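PDB 3LNB: N-acetyltransferase family protein from Bacillus anthracis, which catalyses the transfer of an acetyl group from acetyl-coenzyme A to arylamines and inactivates the sulfonamide antibiotic sulfamethoxazole. Local coordinates for residues N265-E270 against K276-I281. The protein carries 1 engineered substitution. Sequence-based numbering, arbitrary orientation.
With COA (coenzyme A), chain B.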
loop_
_atom_site.group_PDB
_atom_site.type_symbol
_atom_site.label_atom_id
_atom_site.label_comp_id
_atom_site.label_asym_id
_atom_site.label_seq_id
_atom_site.Cartn_x
_atom_site.Cartn_y
_atom_site.Cartn_z
ATOM N N ASN A 265 10.912 -5.807 -15.034
ATOM C CA ASN A 265 12.061 -6.535 -15.566
ATOM C C ASN A 265 12.513 -5.895 -16.875
ATOM O O ASN A 265 13.693 -5.942 -17.222
ATOM C CB ASN A 265 11.704 -8.000 -15.835
ATOM C CG ASN A 265 11.462 -8.785 -14.562
ATOM O OD1 ASN A 265 12.274 -8.744 -13.636
ATOM N ND2 ASN A 265 10.347 -9.517 -14.514
ATOM N N LYS A 266 11.567 -5.274 -17.575
ATOM C CA LYS A 266 11.825 -4.654 -18.876
ATOM C C LYS A 266 12.073 -3.143 -18.903
ATOM O O LYS A 266 12.870 -2.655 -19.705
ATOM C CB LYS A 266 10.651 -4.948 -19.815
ATOM C CG LYS A 266 10.190 -6.398 -19.833
ATOM C CD LYS A 266 11.272 -7.325 -20.346
ATOM C CE LYS A 266 10.747 -8.750 -20.461
ATOM N NZ LYS A 266 11.816 -9.693 -20.915
ATOM N N ASN A 267 11.392 -2.396 -18.041
ATOM C CA ASN A 267 11.534 -0.942 -18.054
ATOM C C ASN A 267 11.603 -0.250 -16.709
ATOM O O ASN A 267 11.074 -0.739 -15.711
ATOM C CB ASN A 267 10.362 -0.325 -18.813
ATOM C CG ASN A 267 10.272 -0.808 -20.232
ATOM O OD1 ASN A 267 11.034 -0.368 -21.098
ATOM N ND2 ASN A 267 9.344 -1.732 -20.486
ATOM N N TYR A 268 12.244 0.916 -16.718
ATOM C CA TYR A 268 12.363 1.763 -15.538
ATOM C C TYR A 268 11.572 3.026 -15.876
ATOM O O TYR A 268 11.910 3.743 -16.822
ATOM C CB TYR A 268 13.823 2.120 -15.264
ATOM C CG TYR A 268 14.020 2.945 -14.008
ATOM C CD1 TYR A 268 13.437 2.556 -12.798
ATOM C CD2 TYR A 268 14.826 4.084 -14.016
ATOM C CE1 TYR A 268 13.660 3.279 -11.625
ATOM C CE2 TYR A 268 15.057 4.812 -12.847
ATOM C CZ TYR A 268 14.472 4.400 -11.656
ATOM O OH TYR A 268 14.711 5.093 -10.491
ATOM N N THR A 269 10.512 3.284 -15.115
ATOM C CA THR A 269 9.661 4.442 -15.357
ATOM C C THR A 269 9.779 5.471 -14.243
ATOM O O THR A 269 9.531 5.177 -13.065
ATOM C CB THR A 269 8.181 4.020 -15.515
ATOM O OG1 THR A 269 8.074 3.066 -16.578
ATOM C CG2 THR A 269 7.303 5.226 -15.850
ATOM N N GLU A 270 10.148 6.682 -14.632
ATOM C CA GLU A 270 10.330 7.767 -13.687
ATOM C C GLU A 270 9.354 8.923 -13.894
ATOM O O GLU A 270 9.249 9.483 -14.985
ATOM C CB GLU A 270 11.767 8.297 -13.788
ATOM C CG GLU A 270 12.831 7.267 -13.445
ATOM C CD GLU A 270 14.228 7.749 -13.761
ATOM O OE1 GLU A 270 14.625 7.692 -14.953
ATOM O OE2 GLU A 270 14.923 8.194 -12.822
ATOM N N LYS A 276 7.208 12.236 -17.254
ATOM C CA LYS A 276 7.082 10.801 -17.079
ATOM C C LYS A 276 7.816 10.107 -18.216
ATOM O O LYS A 276 7.399 10.161 -19.374
ATOM C CB LYS A 276 5.607 10.402 -17.062
ATOM C CG LYS A 276 5.358 8.946 -16.714
ATOM C CD LYS A 276 3.866 8.648 -16.750
ATOM C CE LYS A 276 3.213 8.881 -15.401
ATOM N NZ LYS A 276 3.376 7.682 -14.527
ATOM N N ASN A 277 8.921 9.466 -17.867
ATOM C CA ASN A 277 9.765 8.771 -18.828
ATOM C C ASN A 277 9.828 7.272 -18.581
ATOM O O ASN A 277 9.726 6.810 -17.436
ATOM C CB ASN A 277 11.186 9.343 -18.770
ATOM C CG ASN A 277 11.296 10.698 -19.436
ATOM O OD1 ASN A 277 11.581 10.793 -20.633
ATOM N ND2 ASN A 277 11.051 11.757 -18.670
ATOM N N LYS A 278 9.993 6.518 -19.664
ATOM C CA LYS A 278 10.119 5.072 -19.580
ATOM C C LYS A 278 11.400 4.703 -20.315
ATOM O O LYS A 278 11.613 5.113 -21.452
ATOM C CB LYS A 278 8.925 4.362 -20.231
ATOM C CG LYS A 278 8.927 2.847 -19.996
ATOM C CD LYS A 278 7.762 2.138 -20.689
ATOM C CE LYS A 278 6.393 2.607 -20.168
ATOM N NZ LYS A 278 6.148 2.233 -18.741
ATOM N N ARG A 279 12.254 3.933 -19.657
ATOM C CA ARG A 279 13.517 3.531 -20.254
ATOM C C ARG A 279 13.701 2.017 -20.236
ATOM O O ARG A 279 13.648 1.388 -19.178
ATOM C CB ARG A 279 14.668 4.236 -19.520
ATOM C CG ARG A 279 15.982 3.465 -19.466
ATOM C CD ARG A 279 17.153 4.398 -19.188
ATOM N NE ARG A 279 17.001 5.147 -17.945
ATOM C CZ ARG A 279 17.398 4.726 -16.742
ATOM N NH1 ARG A 279 17.207 5.499 -15.675
ATOM N NH2 ARG A 279 17.994 3.544 -16.595
ATOM N N PRO A 280 13.887 1.406 -21.419
ATOM C CA PRO A 280 14.078 -0.045 -21.485
ATOM C C PRO A 280 15.389 -0.346 -20.782
ATOM O O PRO A 280 16.348 0.406 -20.929
ATOM C CB PRO A 280 14.162 -0.319 -22.990
ATOM C CG PRO A 280 13.388 0.804 -23.588
ATOM C CD PRO A 280 13.859 1.981 -22.773
ATOM N N ILE A 281 15.432 -1.432 -20.025
ATOM C CA ILE A 281 16.638 -1.793 -19.288
ATOM C C ILE A 281 17.102 -3.207 -19.591
ATOM O O ILE A 281 16.392 -3.981 -20.226
ATOM C CB ILE A 281 16.408 -1.693 -17.765
ATOM C CG1 ILE A 281 15.381 -2.739 -17.324
ATOM C CG2 ILE A 281 15.902 -0.315 -17.400
ATOM C CD1 ILE A 281 15.187 -2.808 -15.822
HETATM N N1A COA B . 1.382 -5.511 -11.413
HETATM C C2A COA B . 2.498 -5.636 -12.110
HETATM N N3A COA B . 2.905 -4.695 -12.945
HETATM C C4A COA B . 2.188 -3.576 -13.107
HETATM C C5A COA B . 1.008 -3.411 -12.396
HETATM C C6A COA B . 0.612 -4.420 -11.526
HETATM N N6A COA B . -0.502 -4.298 -10.809
HETATM N N7A COA B . 0.505 -2.225 -12.725
HETATM C C8A COA B . 1.333 -1.664 -13.603
HETATM N N9A COA B . 2.361 -2.478 -13.837
HETATM C C1B COA B . 3.544 -2.158 -14.671
HETATM C C2B COA B . 3.194 -1.821 -16.119
HETATM O O2B COA B . 2.995 -3.025 -16.867
HETATM C C3B COA B . 4.480 -1.122 -16.558
HETATM O O3B COA B . 5.415 -2.066 -17.085
HETATM P P3B COA B . 6.406 -1.603 -18.266
HETATM O O7A COA B . 7.016 -0.281 -18.003
HETATM O O8A COA B . 7.503 -2.770 -18.425
HETATM O O9A COA B . 5.509 -1.613 -19.602
HETATM C C4B COA B . 5.014 -0.509 -15.261
HETATM O O4B COA B . 4.119 -0.925 -14.215
HETATM C C5B COA B . 5.010 1.018 -15.323
HETATM O O5B COA B . 3.673 1.494 -15.491
HETATM P P1A COA B . 3.420 3.051 -15.802
HETATM O O1A COA B . 1.829 3.271 -15.704
HETATM O O2A COA B . 3.961 3.438 -17.123
HETATM O O3A COA B . 4.124 3.865 -14.605
HETATM P P2A COA B . 3.476 4.073 -13.146
HETATM O O4A COA B . 2.654 5.453 -13.231
HETATM O O5A COA B . 4.535 4.122 -12.113
HETATM O O6A COA B . 2.390 2.910 -12.899
HETATM C CBP COA B . 2.086 1.649 -10.809
HETATM C CCP COA B . 2.724 1.706 -12.200
HETATM C CDP COA B . 2.732 2.701 -9.904
HETATM C CEP COA B . 2.313 0.257 -10.214
HETATM C CAP COA B . 0.581 1.905 -10.921
HETATM O OAP COA B . 0.002 0.950 -11.813
HETATM C C9P COA B . -0.111 1.784 -9.562
HETATM O O9P COA B . 0.034 2.645 -8.695
HETATM N N8P COA B . -0.867 0.696 -9.423
HETATM C C7P COA B . -1.635 0.400 -8.204
HETATM C C6P COA B . -1.523 -1.086 -7.854
HETATM C C5P COA B . -2.611 -1.503 -6.861
HETATM O O5P COA B . -3.778 -1.622 -7.228
HETATM N N4P COA B . -2.204 -1.739 -5.617
HETATM C C3P COA B . -3.146 -2.141 -4.562
HETATM C C2P COA B . -3.484 -3.630 -4.664
HETATM S S1P COA B . -2.097 -4.743 -4.230
HETATM O O HOH W 1 10.721 11.625 -15.738
#
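Tyr268 N donates a backbone hydrogen bond to Arg279 O and Arg279 N one to Tyr268 O, each 2.9 Å long. Glu270 and Asn277 form the next such pair, and Ile281 N donates to Lys266 O where the ladder ends. A water bridges Asn277 ND2 to Glu270 O.

Coenzyme A lies on the face carrying Asn267, Thr269 and Lys278. The lysine chain runs out with CG anti to its backbone N (chi1 -172°), passes Asn267 CB and bends twice. Lys278 NZ thereby donates hydrogen bonds to Thr269 OG1 (3.0 Å), O7A of the 3'-phosphate of coenzyme A (2.8 Å) and O2A of its diphosphate: a long cationic chain suits a site between two anionic groups. Threonine fits here because its hydroxyl accepts that bond while methyl CG2 faces the diphosphate. Asn267 uses the two ends of its amide differently: ND2 gives O8A of the 3'-phosphate a nearly straight bond (3.0 Å, 175°), while OD1 sits against Pro280 CA. Lys276 NZ comes within 2.7 Å of O4A on the diphosphate.

Strands 267-272 and 275-280 form an antiparallel beta hairpin at one edge of a five-stranded sheet.

On the other face, Arg279 lies alongside Tyr268, whose ring turns its edge to one guanidinium face: Arg279 NH1 is 3.2 Å from Tyr268 CD2, the planes 64° apart. Arg279 NH1 also makes a long, weak salt bridge to Glu270 OE1 (3.5 Å). Tyr268 suits burial: its broad apolar ring can pack on Ile261, Leu263 and Ile289 while Ser293 OG of helix 283-294 satisfies its OH. Branched Ile281 sets CG2 against Tyr268 CB, extending this apolar layer.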